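Local coordinates for Non-reducing end beta-L-arabinofuranosidase (Bacteroides thetaiotaomicron, PDB 5MQO), which probably hydrolyses glycosidic linkages in complex plant pectin, as an aceric acidase or β-L-arabinofuranosidase-like enzyme of glycoside hydrolase family 127, at residues M36-I41 and M395-G400; Y474-E479 and L491-K496; R369-P374 and H587-E592. One frame throughout, in Å; residues are numbered along the deposited sequence.

Contact 1: M36-I41 and M395-G400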
ATOM      1  N   MET A  36       4.380  17.550   6.470  1.00 60.30           N
ATOM      2  CA  MET A  36       5.560  16.717   6.364  1.00 59.19           C
ATOM      3  C   MET A  36       5.906  16.473   4.913  1.00 57.06           C
ATOM      4  O   MET A  36       5.055  16.604   4.039  1.00 59.44           O
ATOM      5  CB  MET A  36       5.289  15.360   6.956  1.00 59.95           C
ATOM      6  CG  MET A  36       4.808  15.361   8.378  1.00 61.84           C
ATOM      7  SD  MET A  36       4.275  13.684   8.689  1.00 62.49           S
ATOM      8  CE  MET A  36       3.965  13.737  10.449  1.00 64.53           C
ATOM      9  N   ALA A  37       7.153  16.092   4.682  1.00 54.97           N
ATOM     10  CA  ALA A  37       7.627  15.704   3.370  1.00 54.96           C
ATOM     11  C   ALA A  37       8.487  14.433   3.473  1.00 55.34           C
ATOM     12  O   ALA A  37       8.888  14.034   4.576  1.00 54.77           O
ATOM     13  CB  ALA A  37       8.397  16.847   2.763  1.00 54.78           C
ATOM     14  N   ASN A  38       8.696  13.766   2.334  1.00 54.56           N
ATOM     15  CA  ASN A  38       9.531  12.558   2.288  1.00 53.45           C
ATOM     16  C   ASN A  38      11.010  12.858   2.604  1.00 54.87           C
ATOM     17  O   ASN A  38      11.503  13.986   2.458  1.00 55.22           O
ATOM     18  CB  ASN A  38       9.485  11.878   0.897  1.00 53.90           C
ATOM     19  CG  ASN A  38       8.255  10.966   0.675  1.00 53.09           C
ATOM     20  OD1 ASN A  38       7.125  11.281   1.039  1.00 53.46           O
ATOM     21  ND2 ASN A  38       8.486   9.847   0.024  1.00 52.00           N
ATOM     22  N   THR A  39      11.695  11.806   3.038  1.00 56.36           N
ATOM     23  CA  THR A  39      13.134  11.700   2.951  1.00 56.30           C
ATOM     24  C   THR A  39      13.471  11.493   1.480  1.00 57.02           C
ATOM     25  O   THR A  39      12.647  10.997   0.705  1.00 57.31           O
ATOM     26  CB  THR A  39      13.697  10.479   3.715  1.00 55.92           C
ATOM     27  OG1 THR A  39      13.421   9.260   3.000  1.00 54.73           O
ATOM     28  CG2 THR A  39      13.152  10.392   5.101  1.00 56.62           C
ATOM     29  N   GLY A  40      14.699  11.841   1.116  1.00 58.79           N
ATOM     30  CA  GLY A  40      15.201  11.682  -0.244  1.00 58.76           C
ATOM     31  C   GLY A  40      15.142  10.235  -0.652  1.00 59.92           C
ATOM     32  O   GLY A  40      15.186   9.340   0.178  1.00 62.41           O
ATOM     33  N   ILE A  41      15.009  10.011  -1.949  1.00 62.67           N
ATOM     34  CA  ILE A  41      14.832   8.667  -2.506  1.00 61.06           C
ATOM     35  C   ILE A  41      16.042   7.770  -2.225  1.00 60.61           C
ATOM     36  O   ILE A  41      15.897   6.553  -2.167  1.00 60.89           O
ATOM     37  CB  ILE A  41      14.465   8.756  -4.022  1.00 61.53           C
ATOM     38  CG1 ILE A  41      13.923   7.431  -4.537  1.00 63.04           C
ATOM     39  CG2 ILE A  41      15.635   9.213  -4.878  1.00 61.44           C
ATOM     40  CD1 ILE A  41      13.206   7.565  -5.860  1.00 63.20           C
ATOM     41  N   MET A 395      -2.417  11.751   2.736  1.00 50.17           N
ATOM     42  CA  MET A 395      -3.151  12.261   3.899  1.00 50.33           C
ATOM     43  C   MET A 395      -2.242  12.442   5.136  1.00 49.45           C
ATOM     44  O   MET A 395      -2.361  13.437   5.857  1.00 48.91           O
ATOM     45  CB  MET A 395      -4.354  11.378   4.216  1.00 49.05           C
ATOM     46  CG  MET A 395      -5.389  11.351   3.094  1.00 48.97           C
ATOM     47  SD  MET A 395      -6.294  12.881   2.814  1.00 47.72           S
ATOM     48  CE  MET A 395      -7.280  12.937   4.302  1.00 48.77           C
ATOM     49  N   LEU A 396      -1.328  11.507   5.355  1.00 48.43           N
ATOM     50  CA  LEU A 396      -0.299  11.699   6.367  1.00 49.44           C
ATOM     51  C   LEU A 396       0.475  13.009   6.144  1.00 51.14           C
ATOM     52  O   LEU A 396       0.558  13.831   7.071  1.00 50.19           O
ATOM     53  CB  LEU A 396       0.681  10.526   6.407  1.00 48.31           C
ATOM     54  CG  LEU A 396       1.808  10.586   7.456  1.00 47.75           C
ATOM     55  CD1 LEU A 396       1.255  10.532   8.884  1.00 48.13           C
ATOM     56  CD2 LEU A 396       2.772   9.436   7.212  1.00 47.06           C
ATOM     57  N   GLU A 397       1.013  13.209   4.937  1.00 52.16           N
ATOM     58  CA  GLU A 397       1.902  14.373   4.671  1.00 56.30           C
ATOM     59  C   GLU A 397       1.141  15.731   4.791  1.00 56.16           C
ATOM     60  O   GLU A 397       1.650  16.691   5.323  1.00 55.30           O
ATOM     61  CB  GLU A 397       2.650  14.223   3.319  1.00 57.09           C
ATOM     62  CG  GLU A 397       3.507  12.945   3.222  1.00 57.72           C
ATOM     63  CD  GLU A 397       4.825  13.074   2.445  1.00 59.20           C
ATOM     64  OE1 GLU A 397       4.892  13.590   1.287  1.00 59.55           O
ATOM     65  OE2 GLU A 397       5.837  12.618   3.014  1.00 58.51           O
ATOM     66  N   VAL A 398      -0.099  15.760   4.338  1.00 56.72           N
ATOM     67  CA  VAL A 398      -0.976  16.919   4.472  1.00 57.17           C
ATOM     68  C   VAL A 398      -1.479  17.245   5.889  1.00 56.43           C
ATOM     69  O   VAL A 398      -1.889  18.376   6.126  1.00 55.84           O
ATOM     70  CB  VAL A 398      -2.206  16.693   3.565  1.00 58.67           C
ATOM     71  CG1 VAL A 398      -3.379  17.570   3.939  1.00 60.63           C
ATOM     72  CG2 VAL A 398      -1.829  16.899   2.108  1.00 58.42           C
ATOM     73  N   THR A 399      -1.516  16.261   6.792  1.00 56.59           N
ATOM     74  CA  THR A 399      -2.119  16.433   8.139  1.00 56.43           C
ATOM     75  C   THR A 399      -1.218  16.183   9.353  1.00 58.22           C
ATOM     76  O   THR A 399      -1.497  16.688  10.436  1.00 62.08           O
ATOM     77  CB  THR A 399      -3.357  15.527   8.338  1.00 54.48           C
ATOM     78  OG1 THR A 399      -2.984  14.146   8.277  1.00 52.00           O
ATOM     79  CG2 THR A 399      -4.386  15.810   7.301  1.00 54.12           C
ATOM     80  N   GLY A 400      -0.183  15.366   9.207  1.00 56.46           N
ATOM     81  CA  GLY A 400       0.671  15.042  10.325  1.00 55.06           C
ATOM     82  C   GLY A 400       0.051  14.077  11.304  1.00 55.58           C
ATOM     83  O   GLY A 400       0.620  13.851  12.357  1.00 56.99           O
TER

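Contact 2: Y474-E479 and L491-K496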
ATOM      1  N   TYR A 474      10.316   6.971   7.003  1.00 55.14           N
ATOM      2  CA  TYR A 474      10.357   8.226   7.766  1.00 55.14           C
ATOM      3  C   TYR A 474       9.691   9.376   7.004  1.00 57.09           C
ATOM      4  O   TYR A 474       9.543   9.328   5.782  1.00 62.21           O
ATOM      5  CB  TYR A 474      11.812   8.659   8.054  1.00 54.62           C
ATOM      6  CG  TYR A 474      12.727   7.667   8.767  1.00 54.49           C
ATOM      7  CD1 TYR A 474      12.794   7.607  10.172  1.00 56.07           C
ATOM      8  CD2 TYR A 474      13.583   6.829   8.043  1.00 53.66           C
ATOM      9  CE1 TYR A 474      13.646   6.704  10.828  1.00 54.34           C
ATOM     10  CE2 TYR A 474      14.433   5.936   8.690  1.00 53.91           C
ATOM     11  CZ  TYR A 474      14.457   5.877  10.078  1.00 53.46           C
ATOM     12  OH  TYR A 474      15.288   4.990  10.700  1.00 52.76           O
ATOM     13  N   THR A 475       9.302  10.423   7.718  1.00 56.37           N
ATOM     14  CA  THR A 475       9.099  11.722   7.092  1.00 56.58           C
ATOM     15  C   THR A 475       9.824  12.782   7.885  1.00 56.34           C
ATOM     16  O   THR A 475      10.243  12.550   9.022  1.00 56.50           O
ATOM     17  CB  THR A 475       7.617  12.096   7.064  1.00 57.79           C
ATOM     18  OG1 THR A 475       7.086  11.924   8.380  1.00 57.73           O
ATOM     19  CG2 THR A 475       6.831  11.225   6.050  1.00 57.61           C
ATOM     20  N   LEU A 476       9.920  13.965   7.305  1.00 56.70           N
ATOM     21  CA  LEU A 476      10.531  15.121   7.981  1.00 58.18           C
ATOM     22  C   LEU A 476       9.530  16.257   8.125  1.00 58.11           C
ATOM     23  O   LEU A 476       8.494  16.282   7.448  1.00 53.30           O
ATOM     24  CB  LEU A 476      11.726  15.641   7.184  1.00 57.96           C
ATOM     25  CG  LEU A 476      12.680  14.614   6.562  1.00 59.32           C
ATOM     26  CD1 LEU A 476      13.571  15.278   5.523  1.00 59.42           C
ATOM     27  CD2 LEU A 476      13.511  13.921   7.643  1.00 59.65           C
ATOM     28  N   SER A 477       9.874  17.189   9.013  1.00 57.60           N
ATOM     29  CA  SER A 477       9.234  18.509   9.086  1.00 57.91           C
ATOM     30  C   SER A 477      10.246  19.446   9.715  1.00 60.50           C
ATOM     31  O   SER A 477      11.338  19.013  10.051  1.00 58.88           O
ATOM     32  CB  SER A 477       7.915  18.458   9.870  1.00 56.94           C
ATOM     33  OG  SER A 477       8.090  18.308  11.257  1.00 55.21           O
ATOM     34  N   PRO A 478       9.916  20.735   9.854  1.00 64.89           N
ATOM     35  CA  PRO A 478      10.870  21.629  10.538  1.00 67.99           C
ATOM     36  C   PRO A 478      11.123  21.292  12.027  1.00 69.86           C
ATOM     37  O   PRO A 478      12.208  21.575  12.540  1.00 70.19           O
ATOM     38  CB  PRO A 478      10.226  23.018  10.389  1.00 67.50           C
ATOM     39  CG  PRO A 478       9.345  22.886   9.198  1.00 67.03           C
ATOM     40  CD  PRO A 478       8.795  21.488   9.273  1.00 65.19           C
ATOM     41  N   GLU A 479      10.135  20.684  12.686  1.00 70.07           N
ATOM     42  CA  GLU A 479      10.253  20.216  14.067  1.00 68.95           C
ATOM     43  C   GLU A 479      11.226  19.054  14.302  1.00 66.45           C
ATOM     44  O   GLU A 479      11.688  18.873  15.429  1.00 67.96           O
ATOM     45  CB  GLU A 479       8.871  19.808  14.590  1.00 72.33           C
ATOM     46  CG  GLU A 479       7.918  20.962  14.867  1.00 76.13           C
ATOM     47  CD  GLU A 479       6.655  20.496  15.595  1.00 82.73           C
ATOM     48  OE1 GLU A 479       5.557  20.653  15.014  1.00 85.97           O
ATOM     49  OE2 GLU A 479       6.753  19.965  16.744  1.00 86.46           O
ATOM     50  N   LEU A 491      19.383   5.674   7.889  1.00 62.79           N
ATOM     51  CA  LEU A 491      18.933   6.933   7.315  1.00 62.74           C
ATOM     52  C   LEU A 491      20.049   7.963   7.379  1.00 63.70           C
ATOM     53  O   LEU A 491      20.544   8.241   8.471  1.00 62.00           O
ATOM     54  CB  LEU A 491      17.745   7.472   8.096  1.00 64.17           C
ATOM     55  CG  LEU A 491      17.362   8.946   7.900  1.00 64.64           C
ATOM     56  CD1 LEU A 491      17.025   9.242   6.444  1.00 66.96           C
ATOM     57  CD2 LEU A 491      16.185   9.263   8.795  1.00 64.76           C
ATOM     58  N   THR A 492      20.414   8.524   6.218  1.00 66.35           N
ATOM     59  CA  THR A 492      21.281   9.707   6.119  1.00 69.70           C
ATOM     60  C   THR A 492      20.589  10.793   5.285  1.00 69.16           C
ATOM     61  O   THR A 492      20.506  10.713   4.059  1.00 63.50           O
ATOM     62  CB  THR A 492      22.664   9.369   5.527  1.00 73.79           C
ATOM     63  OG1 THR A 492      22.524   9.037   4.154  1.00 75.34           O
ATOM     64  CG2 THR A 492      23.288   8.146   6.221  1.00 77.04           C
ATOM     65  N   THR A 493      20.053  11.786   5.979  1.00 72.12           N
ATOM     66  CA  THR A 493      19.547  13.003   5.358  1.00 74.51           C
ATOM     67  C   THR A 493      20.510  14.141   5.645  1.00 78.77           C
ATOM     68  O   THR A 493      21.453  13.991   6.418  1.00 81.86           O
ATOM     69  CB  THR A 493      18.159  13.403   5.898  1.00 74.56           C
ATOM     70  OG1 THR A 493      17.653  14.507   5.139  1.00 71.62           O
ATOM     71  CG2 THR A 493      18.192  13.824   7.393  1.00 75.09           C
ATOM     72  N   ASN A 494      20.254  15.276   5.005  1.00 83.07           N
ATOM     73  CA  ASN A 494      20.860  16.548   5.373  1.00 86.49           C
ATOM     74  C   ASN A 494      19.786  17.279   6.146  1.00 83.57           C
ATOM     75  O   ASN A 494      18.654  17.333   5.685  1.00 77.46           O
ATOM     76  CB  ASN A 494      21.272  17.350   4.128  1.00 90.69           C
ATOM     77  CG  ASN A 494      22.340  18.390   4.433  1.00 96.09           C
ATOM     78  OD1 ASN A 494      22.101  19.361   5.164  1.00101.01           O
ATOM     79  ND2 ASN A 494      23.532  18.183   3.886  1.00 97.30           N
ATOM     80  N   TRP A 495      20.125  17.822   7.315  1.00 86.89           N
ATOM     81  CA  TRP A 495      19.118  18.450   8.171  1.00 89.76           C
ATOM     82  C   TRP A 495      19.154  19.986   8.120  1.00 92.09           C
ATOM     83  O   TRP A 495      19.830  20.631   8.905  1.00 89.22           O
ATOM     84  CB  TRP A 495      19.162  17.905   9.610  1.00 89.68           C
ATOM     85  CG  TRP A 495      17.868  18.202  10.307  1.00 90.94           C
ATOM     86  CD1 TRP A 495      16.600  17.684  10.017  1.00 87.14           C
ATOM     87  CD2 TRP A 495      17.688  19.141  11.350  1.00 91.14           C
ATOM     88  NE1 TRP A 495      15.659  18.248  10.850  1.00 85.53           N
ATOM     89  CE2 TRP A 495      16.294  19.147  11.676  1.00 92.44           C
ATOM     90  CE3 TRP A 495      18.564  19.984  12.053  1.00 90.44           C
ATOM     91  CZ2 TRP A 495      15.769  19.967  12.691  1.00 95.57           C
ATOM     92  CZ3 TRP A 495      18.047  20.807  13.060  1.00 94.77           C
ATOM     93  CH2 TRP A 495      16.660  20.789  13.374  1.00 97.51           C
ATOM     94  N   LYS A 496      18.372  20.540   7.185  1.00 98.39           N
ATOM     95  CA  LYS A 496      18.317  21.976   6.883  1.00 99.59           C
ATOM     96  C   LYS A 496      19.658  22.403   6.304  1.00104.09           C
ATOM     97  O   LYS A 496      20.426  21.550   5.845  1.00104.54           O
ATOM     98  CB  LYS A 496      17.919  22.797   8.118  1.00 97.60           C
ATOM     99  CG  LYS A 496      16.796  22.163   8.937  1.00 97.15           C
ATOM    100  CD  LYS A 496      15.843  23.192   9.532  1.00 96.35           C
ATOM    101  CE  LYS A 496      15.175  22.698  10.802  1.00 92.14           C
ATOM    102  NZ  LYS A 496      14.309  23.741  11.408  1.00 91.02           N
TER

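Contact 3: R369-P374 and H587-E592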
ATOM      1  N   ARG A 369     -21.709  -2.087  -0.656  1.00 47.85           N
ATOM      2  CA  ARG A 369     -22.492  -1.439   0.409  1.00 47.46           C
ATOM      3  C   ARG A 369     -21.647  -1.318   1.662  1.00 46.81           C
ATOM      4  O   ARG A 369     -20.725  -2.109   1.850  1.00 46.27           O
ATOM      5  CB  ARG A 369     -23.711  -2.277   0.811  1.00 50.04           C
ATOM      6  CG  ARG A 369     -24.863  -2.368  -0.209  1.00 54.23           C
ATOM      7  CD  ARG A 369     -26.109  -3.074   0.377  1.00 55.42           C
ATOM      8  NE  ARG A 369     -25.729  -4.139   1.319  1.00 54.20           N
ATOM      9  CZ  ARG A 369     -25.436  -5.384   0.974  1.00 54.45           C
ATOM     10  NH1 ARG A 369     -25.517  -5.787  -0.283  1.00 56.22           N
ATOM     11  NH2 ARG A 369     -25.074  -6.252   1.895  1.00 54.97           N
ATOM     12  N   PRO A 370     -21.955  -0.347   2.535  1.00 46.54           N
ATOM     13  CA  PRO A 370     -21.300  -0.314   3.830  1.00 47.59           C
ATOM     14  C   PRO A 370     -21.391  -1.677   4.553  1.00 49.15           C
ATOM     15  O   PRO A 370     -22.415  -2.379   4.452  1.00 51.48           O
ATOM     16  CB  PRO A 370     -22.089   0.759   4.609  1.00 48.82           C
ATOM     17  CG  PRO A 370     -22.870   1.538   3.605  1.00 47.71           C
ATOM     18  CD  PRO A 370     -22.740   0.871   2.277  1.00 47.01           C
ATOM     19  N   TYR A 371     -20.316  -2.049   5.246  1.00 47.51           N
ATOM     20  CA  TYR A 371     -20.193  -3.343   5.893  1.00 46.46           C
ATOM     21  C   TYR A 371     -20.437  -4.583   5.006  1.00 47.60           C
ATOM     22  O   TYR A 371     -20.725  -5.672   5.538  1.00 52.76           O
ATOM     23  CB  TYR A 371     -21.095  -3.386   7.127  1.00 45.54           C
ATOM     24  CG  TYR A 371     -20.985  -2.147   7.946  1.00 46.21           C
ATOM     25  CD1 TYR A 371     -19.843  -1.891   8.723  1.00 45.83           C
ATOM     26  CD2 TYR A 371     -21.991  -1.187   7.915  1.00 46.49           C
ATOM     27  CE1 TYR A 371     -19.728  -0.710   9.462  1.00 45.83           C
ATOM     28  CE2 TYR A 371     -21.900  -0.026   8.668  1.00 47.07           C
ATOM     29  CZ  TYR A 371     -20.763   0.217   9.432  1.00 45.98           C
ATOM     30  OH  TYR A 371     -20.694   1.392  10.134  1.00 45.40           O
ATOM     31  N   GLN A 372     -20.331  -4.463   3.687  1.00 45.63           N
ATOM     32  CA  GLN A 372     -20.460  -5.640   2.830  1.00 47.10           C
ATOM     33  C   GLN A 372     -19.057  -6.155   2.545  1.00 46.88           C
ATOM     34  O   GLN A 372     -18.380  -5.674   1.623  1.00 45.73           O
ATOM     35  CB  GLN A 372     -21.219  -5.324   1.539  1.00 48.36           C
ATOM     36  CG  GLN A 372     -21.290  -6.477   0.552  1.00 48.65           C
ATOM     37  CD  GLN A 372     -22.008  -6.119  -0.729  1.00 50.52           C
ATOM     38  OE1 GLN A 372     -22.112  -4.940  -1.133  1.00 54.94           O
ATOM     39  NE2 GLN A 372     -22.511  -7.143  -1.394  1.00 48.97           N
ATOM     40  N   LEU A 373     -18.613  -7.117   3.351  1.00 48.22           N
ATOM     41  CA  LEU A 373     -17.215  -7.575   3.302  1.00 49.79           C
ATOM     42  C   LEU A 373     -17.028  -9.079   3.148  1.00 49.74           C
ATOM     43  O   LEU A 373     -16.337  -9.690   3.950  1.00 54.35           O
ATOM     44  CB  LEU A 373     -16.459  -7.042   4.524  1.00 50.48           C
ATOM     45  CG  LEU A 373     -16.456  -5.500   4.587  1.00 51.94           C
ATOM     46  CD1 LEU A 373     -16.032  -5.009   5.970  1.00 52.76           C
ATOM     47  CD2 LEU A 373     -15.582  -4.900   3.487  1.00 52.03           C
ATOM     48  N   PRO A 374     -17.593  -9.675   2.079  1.00 50.91           N
ATOM     49  CA  PRO A 374     -17.448 -11.112   1.842  1.00 50.41           C
ATOM     50  C   PRO A 374     -15.990 -11.552   1.683  1.00 49.21           C
ATOM     51  O   PRO A 374     -15.131 -10.758   1.384  1.00 48.45           O
ATOM     52  CB  PRO A 374     -18.173 -11.299   0.505  1.00 50.25           C
ATOM     53  CG  PRO A 374     -17.970 -10.002  -0.205  1.00 49.45           C
ATOM     54  CD  PRO A 374     -18.220  -9.021   0.905  1.00 50.65           C
ATOM     55  N   HIS A 587     -17.616  -5.062  13.370  1.00 50.41           N
ATOM     56  CA  HIS A 587     -18.915  -4.391  13.573  1.00 51.56           C
ATOM     57  C   HIS A 587     -20.098  -5.339  13.219  1.00 52.22           C
ATOM     58  O   HIS A 587     -20.007  -6.126  12.291  1.00 53.57           O
ATOM     59  CB  HIS A 587     -18.887  -3.108  12.718  1.00 50.44           C
ATOM     60  CG  HIS A 587     -20.018  -2.182  12.951  1.00 48.77           C
ATOM     61  ND1 HIS A 587     -21.308  -2.508  12.623  1.00 48.63           N
ATOM     62  CD2 HIS A 587     -20.053  -0.917  13.423  1.00 48.41           C
ATOM     63  CE1 HIS A 587     -22.103  -1.490  12.897  1.00 49.26           C
ATOM     64  NE2 HIS A 587     -21.363  -0.510  13.385  1.00 49.06           N
ATOM     65  N   PRO A 588     -21.186  -5.307  13.992  1.00 53.83           N
ATOM     66  CA  PRO A 588     -22.231  -6.327  13.765  1.00 52.16           C
ATOM     67  C   PRO A 588     -22.907  -6.283  12.394  1.00 50.46           C
ATOM     68  O   PRO A 588     -23.354  -7.304  11.888  1.00 51.96           O
ATOM     69  CB  PRO A 588     -23.248  -6.062  14.881  1.00 53.66           C
ATOM     70  CG  PRO A 588     -22.859  -4.733  15.482  1.00 55.96           C
ATOM     71  CD  PRO A 588     -21.394  -4.579  15.255  1.00 54.94           C
ATOM     72  N   LEU A 589     -23.046  -5.108  11.813  1.00 49.16           N
ATOM     73  CA  LEU A 589     -23.513  -4.987  10.427  1.00 46.23           C
ATOM     74  C   LEU A 589     -22.599  -5.610   9.348  1.00 42.86           C
ATOM     75  O   LEU A 589     -22.971  -5.632   8.226  1.00 39.28           O
ATOM     76  CB  LEU A 589     -23.780  -3.523  10.087  1.00 47.23           C
ATOM     77  CG  LEU A 589     -24.917  -2.784  10.793  1.00 49.04           C
ATOM     78  CD1 LEU A 589     -24.841  -1.313  10.403  1.00 50.76           C
ATOM     79  CD2 LEU A 589     -26.302  -3.309  10.416  1.00 50.06           C
ATOM     80  N   ALA A 590     -21.408  -6.086   9.669  1.00 42.99           N
ATOM     81  CA  ALA A 590     -20.632  -6.900   8.711  1.00 44.17           C
ATOM     82  C   ALA A 590     -20.992  -8.397   8.823  1.00 44.66           C
ATOM     83  O   ALA A 590     -20.311  -9.176   9.489  1.00 46.03           O
ATOM     84  CB  ALA A 590     -19.144  -6.695   8.913  1.00 44.62           C
ATOM     85  N   GLU A 591     -22.050  -8.775   8.123  1.00 45.36           N
ATOM     86  CA  GLU A 591     -22.687 -10.073   8.270  1.00 46.00           C
ATOM     87  C   GLU A 591     -21.783 -11.209   7.860  1.00 46.42           C
ATOM     88  O   GLU A 591     -21.793 -12.272   8.469  1.00 48.90           O
ATOM     89  CB  GLU A 591     -23.959 -10.133   7.407  1.00 46.45           C
ATOM     90  CG  GLU A 591     -24.956  -8.997   7.639  1.00 45.17           C
ATOM     91  CD  GLU A 591     -26.365  -9.340   7.181  1.00 45.23           C
ATOM     92  OE1 GLU A 591     -26.580 -10.433   6.597  1.00 44.43           O
ATOM     93  OE2 GLU A 591     -27.266  -8.502   7.407  1.00 44.56           O
ATOM     94  N   GLU A 592     -20.984 -10.975   6.833  1.00 47.05           N
ATOM     95  CA  GLU A 592     -20.116 -12.017   6.262  1.00 46.96           C
ATOM     96  C   GLU A 592     -19.048 -12.490   7.226  1.00 46.35           C
ATOM     97  O   GLU A 592     -18.478 -13.556   7.024  1.00 48.91           O
ATOM     98  CB  GLU A 592     -19.454 -11.508   4.977  1.00 47.91           C
ATOM     99  CG  GLU A 592     -20.440 -11.193   3.833  1.00 48.32           C
ATOM    100  CD  GLU A 592     -20.924  -9.758   3.724  1.00 47.42           C
ATOM    101  OE1 GLU A 592     -20.847  -9.002   4.711  1.00 46.69           O
ATOM    102  OE2 GLU A 592     -21.431  -9.393   2.630  1.00 50.93           O
TER

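Contact 1: M36-I41 and M395-G400
L396 meets M36 obliquely near the C-terminal end of helix 382-399, its branch carbon CG lying 4.1 Å from M36 SD. The carbonyl of L396 is turned to the helix end, where its O accepts from both T399 N and G400 N. E397 follows and carries the polar part of the contact. Its O takes the N-H of M36 on a lone pair in the carbonyl plane, at 3.1 Å and nearly straight (164°), while CB packs at 3.5 Å against M36 O. A bend at chi2 (-144°) sets CD toward N38, and the carboxylate meets the N38 amide, whose plane stands nearly perpendicular to that of the acid. N38 OD1 is itself held by the indole NE1 of W393, one turn before E397 in the helix. G400 ends the walk: it leaves helical geometry with positive phi (75°), and its CA receives M36 CE at 3.5 Å. The methionine reaches that point because it runs extended beyond CG, the sulfur passing L396 and the methyl reaching the helix end. T475 lies against both M36 and E397, and A37 bonds through its backbone to L476, so the short, weakly bonded strand 37-38 joins strand 474-477, and both rest on the helix. In this way the N-terminal region edges a sheet while resting on a helix of the catalytic domain. The 2.7 Å approach of N38 OD1 and E397 OE2, two acceptors as modelled, is doubtful in detail; if real, with W393 already donating to the amide oxygen in a buried setting, it would be consistent with a raised proton affinity of the E397 carboxyl.

Contact 2: Y474-E479 and L491-K496
Y474 holds CG anti to its carbonyl carbon (chi1 -55°), on the side of L491, whose own CG is anti to the backbone N (chi1 164°). The two side chains meet obliquely in a CH-pi contact: L491 CD2 sits above the centre of one face of the Y474 ring, 3.6 Å from the centroid and only 11° off the ring normal, and L491 CB adds a contact at 3.7 Å to Y474 CE2. Beyond the ring, the Y474 hydroxyl is hydrogen-bonded to N489, which fixes the far end of the tyrosine. Next along the strands, L476 and T493 slide past each other in opposite directions, L476 CD1 coming to 4.2 Å from T493 OG1; that hydroxyl bonds to the O of N494, lying above the plane of its carbonyl. Strands 474-477 and 489-494 lie in different sheets and meet through side chains, the touching parts running in nearly the same direction, as in the face-to-face packing of a beta sandwich. L503 on the neighbouring strand 500-506 touches both Y474 and L491, extending the apolar packing. Past the strand ends the contact turns polar. K496 lays its CE over one face of the W495 ring, offset toward the rim and 3.3 Å above the plane, and its NZ donates to P478 O at 3.2 Å. The same carbonyl oxygen lies 3.9 Å from W495 CZ2, while the indole ring also meets that of F529.

Contact 3: R369-P374 and H587-E592
Q372, whose CG touches the E592 carboxylate, uses its amide OE1 to accept from R369 N at 2.9 Å, with the N-H lying in the plane of the amide carbonyl. This bond braces the type II turn from R369 to Q372, whose backbone closure runs from Q372 N to R369 O. The turn puts Y371 at a positive phi and points its side chain at the loop 587-592. There the Y371 ring stacks face to face with H587, centroids 4.4 Å apart and planes 20° from parallel; Y371 CE1 stands over the centre of the imidazole, whereas H587 ND1 is displaced toward the rim of the phenol. The imidazole is held in turn by L589 N, which donates to H587 ND1 in the ring plane within a type I turn. L589 CD1 approaches Y371 CE2 at 3.6 Å. An alanine at Y371 would probably leave one face of the H587 imidazole without its stacking partner, held mainly by the L589 N bond, and open a gap beside L589. The two loops belong to the catalytic domain and the C-terminal domain of the family, so this is a surface contact between domains. Farther along, the backbone of A590 meets Y371 O through a CA-H...O contact of 3.4 Å. E592 bends at chi2 (94°), which turns CD toward the other loop; OE1 accepts a weak bond of 3.2 Å from L373 N, while CG rests on P374 CA at 3.6 Å. R369 NH1 forms a salt bridge with D351.

In the fold
Contacts 1 and 2 are neighbours, their centres 11 Å apart, and are joined by the pairing of strands 37-38 and 474-477 in one mixed sheet, with A37 O only 2.9 Å from L476 N. Contact 3 lies far away, with centres about 33 Å from contact 1 and 41 Å from contact 2, which is across the chain's centre from it. Along the sequence contact 1 closes before contact 2 opens, contact 2 is nested within contact 3, and contacts 1 and 3 interleave. Contact 3 alone of the three directly joins segments of the catalytic and C-terminal domains; contacts 1 and 2 lead from helix 382-399 through the shared sheet to the middle domain.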